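Putative esterase (Bacteroides intestinalis DSM 17393, PDB 5VOL) acts as a ferulic acid esterase of carbohydrate esterase family 1, probably cleaving ester-linked side groups of arabinoxylan, and binds calcium. Local coordinates at residues R125-D129 and R130-A134; T114-L117 and P118-K122; G64-K67 and D68-R72. All coordinates share one frame; numbering follows the deposited sequence.

Contact 1 (R125-D129 and R130-A134); sequences RVIGD and RQHRA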
loop_
_atom_site.group_PDB
_atom_site.type_symbol
_atom_site.label_atom_id
_atom_site.label_comp_id
_atom_site.label_asym_id
_atom_site.label_seq_id
_atom_site.Cartn_x
_atom_site.Cartn_y
_atom_site.Cartn_z
ATOM N N ARG C 125 -3.377 -18.285 28.772
ATOM C CA ARG C 125 -4.563 -17.487 29.109
ATOM C C ARG C 125 -5.373 -17.025 27.899
ATOM O O ARG C 125 -5.657 -15.834 27.736
ATOM C CB ARG C 125 -4.153 -16.271 29.943
ATOM C CG ARG C 125 -3.006 -16.549 30.897
ATOM C CD ARG C 125 -2.995 -15.583 32.059
ATOM N NE ARG C 125 -2.982 -14.192 31.626
ATOM C CZ ARG C 125 -1.911 -13.406 31.650
ATOM N NH1 ARG C 125 -0.748 -13.867 32.082
ATOM N NH2 ARG C 125 -2.012 -12.147 31.245
ATOM N N VAL C 126 -5.741 -17.981 27.057
ATOM C CA VAL C 126 -6.562 -17.717 25.890
ATOM C C VAL C 126 -8.032 -17.735 26.298
ATOM O O VAL C 126 -8.425 -18.534 27.140
ATOM C CB VAL C 126 -6.288 -18.753 24.783
ATOM C CG1 VAL C 126 -7.389 -18.762 23.749
ATOM C CG2 VAL C 126 -4.904 -18.505 24.147
ATOM N N ILE C 127 -8.835 -16.840 25.723
ATOM C CA ILE C 127 -10.245 -16.735 26.086
ATOM C C ILE C 127 -10.939 -18.092 25.973
ATOM O O ILE C 127 -11.692 -18.486 26.860
ATOM C CB ILE C 127 -10.977 -15.685 25.217
ATOM C CG1 ILE C 127 -10.452 -14.289 25.543
ATOM C CG2 ILE C 127 -12.478 -15.755 25.442
ATOM C CD1 ILE C 127 -10.875 -13.216 24.554
ATOM N N GLY C 128 -10.661 -18.817 24.896
ATOM C CA GLY C 128 -11.043 -20.214 24.821
ATOM C C GLY C 128 -12.301 -20.515 24.039
ATOM O O GLY C 128 -12.747 -21.664 24.013
ATOM N N ASP C 129 -12.887 -19.508 23.401
ATOM C CA ASP C 129 -14.032 -19.783 22.552
ATOM C C ASP C 129 -13.728 -19.515 21.076
ATOM O O ASP C 129 -12.695 -18.935 20.718
ATOM C CB ASP C 129 -15.265 -18.978 23.006
ATOM C CG ASP C 129 -15.033 -17.478 23.001
ATOM O OD1 ASP C 129 -13.871 -17.035 22.828
ATOM O OD2 ASP C 129 -16.023 -16.738 23.187
ATOM N N ARG C 130 -14.649 -19.967 20.239
ATOM C CA ARG C 130 -14.575 -19.870 18.789
ATOM C C ARG C 130 -14.417 -18.435 18.286
ATOM O O ARG C 130 -13.672 -18.155 17.343
ATOM C CB ARG C 130 -15.838 -20.480 18.207
ATOM C CG ARG C 130 -16.023 -20.250 16.758
ATOM C CD ARG C 130 -17.352 -20.784 16.306
ATOM N NE ARG C 130 -17.317 -20.922 14.860
ATOM C CZ ARG C 130 -17.627 -19.948 14.018
ATOM N NH1 ARG C 130 -18.038 -18.773 14.492
ATOM N NH2 ARG C 130 -17.547 -20.163 12.710
ATOM N N GLN C 131 -15.132 -17.536 18.942
ATOM C CA GLN C 131 -15.171 -16.133 18.574
ATOM C C GLN C 131 -13.819 -15.452 18.745
ATOM O O GLN C 131 -13.593 -14.366 18.206
ATOM C CB GLN C 131 -16.233 -15.411 19.418
ATOM C CG GLN C 131 -17.695 -15.780 19.084
ATOM C CD GLN C 131 -18.102 -17.225 19.437
ATOM O OE1 GLN C 131 -17.715 -17.778 20.480
ATOM N NE2 GLN C 131 -18.907 -17.833 18.561
ATOM N N HIS C 132 -12.923 -16.079 19.501
ATOM C CA HIS C 132 -11.582 -15.541 19.710
ATOM C C HIS C 132 -10.471 -16.536 19.342
ATOM O O HIS C 132 -9.388 -16.543 19.940
ATOM C CB HIS C 132 -11.435 -15.088 21.157
ATOM C CG HIS C 132 -12.421 -14.030 21.542
ATOM N ND1 HIS C 132 -13.650 -14.324 22.094
ATOM C CD2 HIS C 132 -12.380 -12.681 21.412
ATOM C CE1 HIS C 132 -14.318 -13.200 22.301
ATOM N NE2 HIS C 132 -13.567 -12.190 21.900
ATOM N N ARG C 133 -10.741 -17.361 18.341
ATOM C CA ARG C 133 -9.751 -18.330 17.888
ATOM C C ARG C 133 -9.667 -18.319 16.378
ATOM O O ARG C 133 -10.671 -18.524 15.702
ATOM C CB ARG C 133 -10.088 -19.748 18.388
ATOM C CG ARG C 133 -9.027 -20.801 17.986
ATOM C CD ARG C 133 -9.373 -22.241 18.459
ATOM N NE ARG C 133 -9.530 -22.356 19.911
ATOM C CZ ARG C 133 -10.697 -22.521 20.532
ATOM N NH1 ARG C 133 -11.824 -22.587 19.833
ATOM N NH2 ARG C 133 -10.737 -22.630 21.856
ATOM N N ALA C 134 -8.468 -18.085 15.844
ATOM C CA ALA C 134 -8.299 -18.021 14.397
ATOM C C ALA C 134 -7.129 -18.902 13.971
ATOM O O ALA C 134 -6.327 -19.320 14.798
ATOM C CB ALA C 134 -8.089 -16.552 13.933
HETATM O O HOH W 1 -10.356 -18.369 22.080
#
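The carbonyl oxygen of Asp129 is gripped twice, by the backbone N-H of His132 (N to O 3.1 Å) and by water 1, which donates to Asp129 O at 2.8 Å. The first bond closes a 3-10 turn in the loop that leads into strand 133-138, a central strand of the α/β-hydrolase sheet. Side chains repeat the link. With Asp129 CG lying between its own N and C (chi1 59°), the carboxylate swings to the imidazole, and His132 ND1 donates to Asp129 OD1 at 2.8 Å on the syn side. Carboxylate and ring are nearly coplanar, 15° apart. One face of the same ring carries Ile127, whose CD1 sits 3.5 Å from His132 CG in a CH-pi contact. Replacing His132 with an alanine would probably leave Asp129 OD1 without its N-H donor and the Ile127 methyl without a ring to lie on. Beyond the turn, Arg133 runs back beside the loop; its guanidinium is held mainly by Glu121 of helix 108-123, while Arg133 NH2 adds a weak bond to Gly128 O at 3.1 Å.

Contact 2 (T114-L117 and P118-K122); sequences TEFL and PYIEK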
loop_
_atom_site.group_PDB
_atom_site.type_symbol
_atom_site.label_atom_id
_atom_site.label_comp_id
_atom_site.label_asym_id
_atom_site.label_seq_id
_atom_site.Cartn_x
_atom_site.Cartn_y
_atom_site.Cartn_z
ATOM N N THR C 114 -6.526 -32.510 21.012
ATOM C CA THR C 114 -6.793 -33.103 22.329
ATOM C C THR C 114 -5.657 -32.853 23.298
ATOM O O THR C 114 -5.835 -33.017 24.500
ATOM C CB THR C 114 -7.045 -34.633 22.257
ATOM O OG1 THR C 114 -5.833 -35.297 21.896
ATOM C CG2 THR C 114 -8.133 -34.965 21.231
ATOM N N GLU C 115 -4.489 -32.466 22.789
ATOM C CA GLU C 115 -3.334 -32.213 23.657
ATOM C C GLU C 115 -2.790 -30.778 23.532
ATOM O O GLU C 115 -2.641 -30.063 24.530
ATOM C CB GLU C 115 -2.206 -33.201 23.355
ATOM C CG GLU C 115 -2.504 -34.662 23.703
ATOM C CD GLU C 115 -1.319 -35.573 23.412
ATOM O OE1 GLU C 115 -0.725 -35.459 22.316
ATOM O OE2 GLU C 115 -0.969 -36.397 24.285
ATOM N N PHE C 116 -2.470 -30.367 22.308
ATOM C CA PHE C 116 -1.794 -29.081 22.109
ATOM C C PHE C 116 -2.703 -27.906 22.445
ATOM O O PHE C 116 -2.352 -27.075 23.271
ATOM C CB PHE C 116 -1.281 -28.951 20.673
ATOM C CG PHE C 116 -0.410 -27.738 20.445
ATOM C CD1 PHE C 116 0.817 -27.628 21.066
ATOM C CD2 PHE C 116 -0.826 -26.712 19.605
ATOM C CE1 PHE C 116 1.633 -26.517 20.854
ATOM C CE2 PHE C 116 -0.020 -25.589 19.384
ATOM C CZ PHE C 116 1.209 -25.490 20.012
ATOM N N LEU C 117 -3.872 -27.851 21.816
ATOM C CA LEU C 117 -4.768 -26.702 21.986
ATOM C C LEU C 117 -5.195 -26.497 23.451
ATOM O O LEU C 117 -5.100 -25.388 23.969
ATOM C CB LEU C 117 -5.985 -26.853 21.071
ATOM C CG LEU C 117 -6.925 -25.655 20.951
ATOM C CD1 LEU C 117 -7.500 -25.577 19.555
ATOM C CD2 LEU C 117 -8.048 -25.762 21.983
ATOM N N PRO C 118 -5.638 -27.568 24.145
ATOM C CA PRO C 118 -5.998 -27.352 25.554
ATOM C C PRO C 118 -4.831 -26.878 26.417
ATOM O O PRO C 118 -5.021 -26.018 27.275
ATOM C CB PRO C 118 -6.488 -28.735 26.004
ATOM C CG PRO C 118 -7.010 -29.356 24.762
ATOM C CD PRO C 118 -6.078 -28.886 23.661
ATOM N N TYR C 119 -3.645 -27.424 26.195
ATOM C CA TYR C 119 -2.472 -27.047 26.975
ATOM C C TYR C 119 -2.078 -25.585 26.737
ATOM O O TYR C 119 -1.776 -24.855 27.681
ATOM C CB TYR C 119 -1.300 -27.967 26.630
ATOM C CG TYR C 119 0.080 -27.432 26.975
ATOM C CD1 TYR C 119 0.812 -26.736 26.041
ATOM C CD2 TYR C 119 0.662 -27.662 28.220
ATOM C CE1 TYR C 119 2.072 -26.259 26.320
ATOM C CE2 TYR C 119 1.950 -27.185 28.513
ATOM C CZ TYR C 119 2.637 -26.478 27.545
ATOM O OH TYR C 119 3.909 -25.978 27.764
ATOM N N ILE C 120 -2.057 -25.178 25.471
ATOM C CA ILE C 120 -1.680 -23.820 25.104
ATOM C C ILE C 120 -2.669 -22.808 25.671
ATOM O O ILE C 120 -2.280 -21.798 26.270
ATOM C CB ILE C 120 -1.610 -23.649 23.557
ATOM C CG1 ILE C 120 -0.381 -24.343 22.986
ATOM C CG2 ILE C 120 -1.599 -22.169 23.158
ATOM C CD1 ILE C 120 0.937 -23.796 23.484
ATOM N N GLU C 121 -3.953 -23.084 25.486
ATOM C CA GLU C 121 -4.974 -22.088 25.788
ATOM C C GLU C 121 -5.179 -21.910 27.280
ATOM O O GLU C 121 -5.641 -20.860 27.715
ATOM C CB GLU C 121 -6.277 -22.441 25.086
ATOM C CG GLU C 121 -6.116 -22.283 23.587
ATOM C CD GLU C 121 -7.401 -22.411 22.824
ATOM O OE1 GLU C 121 -8.478 -22.550 23.448
ATOM O OE2 GLU C 121 -7.330 -22.362 21.580
ATOM N N LYS C 122 -4.796 -22.919 28.061
ATOM C CA LYS C 122 -4.748 -22.790 29.510
ATOM C C LYS C 122 -3.477 -22.074 29.967
ATOM O O LYS C 122 -3.526 -21.145 30.763
ATOM C CB LYS C 122 -4.839 -24.171 30.174
ATOM C CG LYS C 122 -4.568 -24.161 31.670
ATOM C CD LYS C 122 -4.759 -25.563 32.269
ATOM C CE LYS C 122 -4.374 -25.604 33.743
ATOM N NZ LYS C 122 -4.530 -26.978 34.331
#
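One face of the Phe116 ring carries Ile120, whose CG1 stands 3.5 Å above the ring plane in a CH-pi contact, one helical turn further along. Ile120 CD1 continues over the rim, 3.8 Å from Phe116 CE1. At the edge of the neighbouring Tyr119 ring, near its plane, lies the carbonyl oxygen of Phe116. These are i to i+4 and i to i+3 neighbours within helix 108-123, which packs against the central sheet: Phe116 reaches Val85 and Pro87 of strand 83-87, and Leu117 meets Tyr48 of strand 46-50.

Ile120 can cover the ring because CG1 sits beside its own backbone N (chi1 -73°), leaning back toward the preceding turn. The backbone below is regular there, with Ile120 N donating to Phe116 O at 2.9 Å and Glu121 N to Leu117 O at 3.0 Å. Just before, the helix is disturbed. A wider pi-type turn spans 114-116, and Pro118, having no N-H to offer the preceding turn, produces a kink. Pro118 CD takes the place of the N-H and lies close to the preceding side chain, 3.3 Å from Leu117 CB, as the Leu-Pro peptide requires.

On the buried flank, the Glu121 carboxylate lies against an aliphatic wall, OE2 being 3.4 Å from Leu117 CG. That same oxygen is hydrogen-bonded to Tyr48 and forms a salt bridge with Arg133. Buried beside leucine, the carboxylate would be costly to leave alone; these two partners probably compensate it and help to keep it ionised.

Contact 3 (G64-K67 and D68-R72); sequences GHVK and DVMDR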
loop_
_atom_site.group_PDB
_atom_site.type_symbol
_atom_site.label_atom_id
_atom_site.label_comp_id
_atom_site.label_asym_id
_atom_site.label_seq_id
_atom_site.Cartn_x
_atom_site.Cartn_y
_atom_site.Cartn_z
ATOM N N GLY C 64 9.596 -14.545 9.773
ATOM C CA GLY C 64 8.333 -13.840 9.649
ATOM C C GLY C 64 8.354 -12.555 10.451
ATOM O O GLY C 64 7.568 -11.652 10.187
ATOM N N HIS C 65 9.274 -12.471 11.408
ATOM C CA HIS C 65 9.367 -11.332 12.333
ATOM C C HIS C 65 8.030 -11.009 13.007
ATOM O O HIS C 65 7.656 -9.828 13.133
ATOM C CB HIS C 65 9.907 -10.087 11.603
ATOM C CG HIS C 65 11.221 -10.321 10.923
ATOM N ND1 HIS C 65 12.372 -10.643 11.614
ATOM C CD2 HIS C 65 11.566 -10.305 9.611
ATOM C CE1 HIS C 65 13.365 -10.810 10.763
ATOM N NE2 HIS C 65 12.903 -10.607 9.539
ATOM N N VAL C 66 7.322 -12.047 13.454
ATOM C CA VAL C 66 5.991 -11.855 14.024
ATOM C C VAL C 66 5.999 -10.863 15.182
ATOM O O VAL C 66 5.088 -10.054 15.290
ATOM C CB VAL C 66 5.365 -13.182 14.506
ATOM C CG1 VAL C 66 3.985 -12.928 15.115
ATOM C CG2 VAL C 66 5.227 -14.121 13.347
ATOM N N LYS C 67 7.014 -10.910 16.041
ATOM C CA LYS C 67 7.046 -9.968 17.160
ATOM C C LYS C 67 7.068 -8.504 16.674
ATOM O O LYS C 67 6.337 -7.658 17.188
ATOM C CB LYS C 67 8.253 -10.224 18.060
ATOM C CG LYS C 67 8.537 -9.065 19.029
ATOM C CD LYS C 67 9.510 -9.464 20.139
ATOM C CE LYS C 67 10.193 -8.245 20.762
ATOM N NZ LYS C 67 9.230 -7.269 21.389
ATOM N N ASP C 68 7.912 -8.216 15.686
ATOM C CA ASP C 68 8.069 -6.843 15.200
ATOM C C ASP C 68 6.819 -6.342 14.498
ATOM O O ASP C 68 6.467 -5.169 14.623
ATOM C CB ASP C 68 9.281 -6.732 14.262
ATOM C CG ASP C 68 10.581 -6.984 14.979
ATOM O OD1 ASP C 68 10.601 -6.797 16.216
ATOM O OD2 ASP C 68 11.577 -7.370 14.327
ATOM N N VAL C 69 6.164 -7.214 13.738
ATOM C CA VAL C 69 4.935 -6.835 13.060
ATOM C C VAL C 69 3.822 -6.591 14.086
ATOM O O VAL C 69 3.106 -5.592 13.996
ATOM C CB VAL C 69 4.485 -7.900 12.044
ATOM C CG1 VAL C 69 3.143 -7.511 11.425
ATOM C CG2 VAL C 69 5.541 -8.082 10.950
ATOM N N MET C 70 3.685 -7.484 15.072
ATOM C CA MET C 70 2.694 -7.265 16.122
ATOM C C MET C 70 2.950 -5.983 16.920
ATOM O O MET C 70 2.009 -5.253 17.233
ATOM C CB MET C 70 2.631 -8.464 17.077
ATOM C CG MET C 70 1.744 -9.601 16.592
ATOM S SD MET C 70 -0.008 -9.163 16.551
ATOM C CE MET C 70 -0.394 -9.115 18.304
ATOM N N ASP C 71 4.203 -5.709 17.265
ATOM C CA ASP C 71 4.512 -4.511 18.036
ATOM C C ASP C 71 4.074 -3.244 17.285
ATOM O O ASP C 71 3.529 -2.324 17.886
ATOM C CB ASP C 71 6.000 -4.439 18.360
ATOM C CG ASP C 71 6.419 -5.442 19.435
ATOM O OD1 ASP C 71 5.533 -5.988 20.129
ATOM O OD2 ASP C 71 7.637 -5.669 19.573
ATOM N N ARG C 72 4.300 -3.226 15.969
ATOM C CA ARG C 72 3.795 -2.164 15.101
ATOM C C ARG C 72 2.256 -2.109 15.088
ATOM O O ARG C 72 1.657 -1.059 15.361
ATOM C CB ARG C 72 4.341 -2.348 13.670
ATOM C CG ARG C 72 3.711 -1.424 12.632
ATOM C CD ARG C 72 4.387 -0.045 12.628
ATOM N NE ARG C 72 5.671 -0.025 11.924
ATOM C CZ ARG C 72 6.862 0.010 12.517
ATOM N NH1 ARG C 72 7.966 0.046 11.781
ATOM N NH2 ARG C 72 6.958 0.026 13.840
HETATM O O HOH W 2 12.481 -10.388 14.253
#
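Lys67 bends over the next turn of its helix to reach Asp71, and its atoms can be followed in order. CB lies beside the following backbone amide, 3.1 Å from Asp68 N. With CG anti to its own N (chi1 165°), the chain runs on largely extended, and already Lys67 CG comes within 3.6 Å of Asp71 OD2. CD bows slightly away from the carboxylate and CE returns to it, before the bend at the last torsion (chi4 60°) turns the ammonium toward Asp71. There Lys67 NZ meets Asp71 OD2 at 2.9 Å, on the syn lone pair, as a hydrogen-bonded i to i+4 salt bridge. Ser10 joins the pair, its hydroxyl bonded both to Lys67 NZ and to Asp71 OD1, which ties the N-terminal part of the chain to this helix.

Residues 64-72 cover the start of helix 66-76, with His65 at the N-cap position. The carbonyl oxygen of His65 accepts the first regular bond, from Val69 N at 3.1 Å, and Met70 N follows onto Val66 O at 2.9 Å. Val66, Val69 and Met70 pack against helix 254-271, with Val66 and Met70 also touching Ile84 of strand 83-87.

On the side facing the second subunit, water 2 joins His65, at the N-cap, to Asp68 in the first turn, lying 2.7 Å from His65 ND1 and donating to Asp68 OD2 at 3.2 Å. Both side chains also reach that subunit: Asp68 forms a salt bridge with Arg63 of the second subunit, and His65 NE2 is hydrogen-bonded to NE2 of its His65. Joining two like nitrogens requires one to carry the proton and the other to offer a lone pair, so the protonation of this histidine pair is likely to matter to this part of the subunit interface.

Overall arrangement
From the N terminus, contact 3 comes first, opening helix 66-76 ahead of strand 83-87. Contact 2 follows within helix 108-123, and contact 1 forms the turn that carries the chain from this helix into strand 133-138. All three are local and run in series, so none nests within or crosses another. Contacts 1 and 2 touch, with centres 12 Å apart: the Arg133–Glu121 salt bridge ties the start of the strand back onto the helix before it, closing the connection between them. Contact 3 stands apart, its nearest atoms about 11 Å from contact 1 and 13 Å from contact 2, and joins the sheet and helix 254-271 to a subunit interface.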